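Local coordinates for putative phosphosugar isomerase (PDB 3G68), which is a double-SIS-domain protein that probably binds phosphorylated sugars and may act as a sugar-phosphate isomerase related to the isomerase half of glucosamine-6-phosphate synthase, at residues B[140-145]-B[227-232]. Numbering follows the deposited sequence.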
loop_
_atom_site.group_PDB
_atom_site.type_symbol
_atom_site.label_atom_id
_atom_site.label_comp_id
_atom_site.label_asym_id
_atom_site.label_seq_id
_atom_site.Cartn_x
_atom_site.Cartn_y
_atom_site.Cartn_z
ATOM N N SER B 140 40.377 35.505 7.694
ATOM C CA SER B 140 40.941 35.064 8.953
ATOM C C SER B 140 42.409 34.868 8.705
ATOM O O SER B 140 42.797 34.326 7.674
ATOM C CB SER B 140 40.318 33.750 9.423
ATOM O OG SER B 140 40.918 33.339 10.644
ATOM N N GLY B 141 43.220 35.340 9.639
ATOM C CA GLY B 141 44.646 35.098 9.600
ATOM C C GLY B 141 44.916 33.603 9.784
ATOM O O GLY B 141 45.952 33.104 9.331
ATOM N N ALA B 142 43.978 32.876 10.405
ATOM C CA ALA B 142 44.149 31.431 10.665
ATOM C C ALA B 142 43.319 30.607 9.659
ATOM O O ALA B 142 42.259 30.110 9.977
ATOM C CB ALA B 142 43.765 31.114 12.124
ATOM N N LYS B 143 43.847 30.450 8.447
ATOM C CA LYS B 143 43.119 29.778 7.340
ATOM C C LYS B 143 42.879 28.306 7.620
ATOM O O LYS B 143 43.808 27.596 8.063
ATOM C CB LYS B 143 43.889 29.872 6.011
ATOM C CG LYS B 143 44.316 31.287 5.566
ATOM C CD LYS B 143 43.143 32.087 5.068
ATOM C CE LYS B 143 43.592 33.332 4.311
ATOM N NZ LYS B 143 44.065 34.419 5.156
ATOM N N THR B 144 41.653 27.856 7.323
ATOM C CA THR B 144 41.224 26.457 7.497
ATOM C C THR B 144 40.617 25.976 6.198
ATOM O O THR B 144 41.159 25.101 5.530
ATOM C CB THR B 144 40.247 26.335 8.692
ATOM O OG1 THR B 144 39.174 27.254 8.546
ATOM C CG2 THR B 144 40.981 26.655 10.054
ATOM N N LYS B 145 39.483 26.552 5.843
ATOM C CA LYS B 145 38.809 26.273 4.566
ATOM C C LYS B 145 39.775 26.243 3.379
ATOM O O LYS B 145 39.756 25.332 2.558
ATOM C CB LYS B 145 37.756 27.383 4.325
ATOM C CG LYS B 145 37.079 27.353 2.982
ATOM C CD LYS B 145 36.006 28.445 2.887
ATOM C CE LYS B 145 36.583 29.866 2.829
ATOM N NZ LYS B 145 35.529 30.864 2.340
ATOM N N ALA B 227 50.161 22.179 13.902
ATOM C CA ALA B 227 51.116 22.814 14.791
ATOM C C ALA B 227 51.207 24.315 14.489
ATOM O O ALA B 227 51.145 25.120 15.417
ATOM C CB ALA B 227 52.482 22.131 14.687
ATOM N N LEU B 228 51.332 24.716 13.225
ATOM C CA LEU B 228 51.429 26.159 12.885
ATOM C C LEU B 228 50.160 26.916 13.297
ATOM O O LEU B 228 50.256 28.008 13.839
ATOM C CB LEU B 228 51.677 26.380 11.382
ATOM C CG LEU B 228 51.710 27.805 10.833
ATOM C CD1 LEU B 228 52.816 28.660 11.545
ATOM C CD2 LEU B 228 51.870 27.826 9.266
ATOM N N LYS B 229 48.980 26.346 13.053
ATOM C CA LYS B 229 47.731 27.072 13.390
ATOM C C LYS B 229 47.552 27.221 14.900
ATOM O O LYS B 229 47.121 28.276 15.366
ATOM C CB LYS B 229 46.502 26.451 12.719
ATOM C CG LYS B 229 46.486 26.677 11.192
ATOM C CD LYS B 229 46.226 28.143 10.838
ATOM C CE LYS B 229 46.924 28.600 9.564
ATOM N NZ LYS B 229 46.366 28.028 8.359
ATOM N N LEU B 230 47.933 26.201 15.656
ATOM C CA LEU B 230 47.917 26.317 17.133
ATOM C C LEU B 230 48.923 27.403 17.564
ATOM O O LEU B 230 48.636 28.204 18.452
ATOM C CB LEU B 230 48.275 24.994 17.811
ATOM C CG LEU B 230 47.208 23.887 17.929
ATOM C CD1 LEU B 230 47.833 22.569 18.413
ATOM C CD2 LEU B 230 46.088 24.329 18.856
ATOM N N LEU B 231 50.117 27.392 16.985
ATOM C CA LEU B 231 51.125 28.402 17.320
ATOM C C LEU B 231 50.587 29.804 17.093
ATOM O O LEU B 231 50.727 30.681 17.949
ATOM C CB LEU B 231 52.397 28.238 16.477
ATOM C CG LEU B 231 53.578 29.200 16.739
ATOM C CD1 LEU B 231 54.898 28.521 16.299
ATOM C CD2 LEU B 231 53.411 30.590 16.061
ATOM N N GLU B 232 49.983 30.009 15.937
ATOM C CA GLU B 232 49.471 31.345 15.563
ATOM C C GLU B 232 48.325 31.830 16.441
ATOM O O GLU B 232 48.168 33.028 16.631
ATOM C CB GLU B 232 49.015 31.322 14.110
ATOM C CG GLU B 232 50.154 31.152 13.104
ATOM C CD GLU B 232 49.678 30.968 11.645
ATOM O OE1 GLU B 232 48.505 30.611 11.395
ATOM O OE2 GLU B 232 50.518 31.164 10.746
#
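Ala142 and Lys229 bring the two backbones together: their CA atoms, 6.3 Å apart, are the nearest pair between the irregular segment 140-145, which runs into helix 145-165, and one face of helix 220-234. No backbone-to-backbone bond joins them; Lys229 makes the bridge. Its CG lies beside the backbone N (chi1 -70°), and further bends at chi2, chi3 and chi4 lay the chain alongside the loop. CD passes Ala142 CA at 3.9 Å, with Ala142 CB only slightly farther off. NZ then reaches Lys143 O in a short 2.6 Å hydrogen bond. The ammonium lies in the carbonyl plane, on a lone pair, with a C=O...N angle of 132°. Glu225, one turn back on the same helix, forms a salt bridge with NZ, and Thr44 OG1 adds a hydrogen bond, so three oxygens grip this largely buried charge and probably offset the cost of burying it. Glu232 only skirts the loop, OE1 staying 4.1 Å from Gly141 O.

The loop also braces itself. Lys143 turns its end away from the helix and folds back, NZ donating to Ser140 O at 2.8 Å from 27° off the carbonyl plane, while Ser140 OG accepts from Ala142 N at 3.1 Å in an ST turn. Citric acid, probably from the crystallisation liquor, lies about 4 Å, nearest atoms, from the Lys143 side chain and may mark a pocket there. The contact ties the loop leading out of the first SIS sheet to a helix packed on the second, an interdomain link within a double-SIS fold.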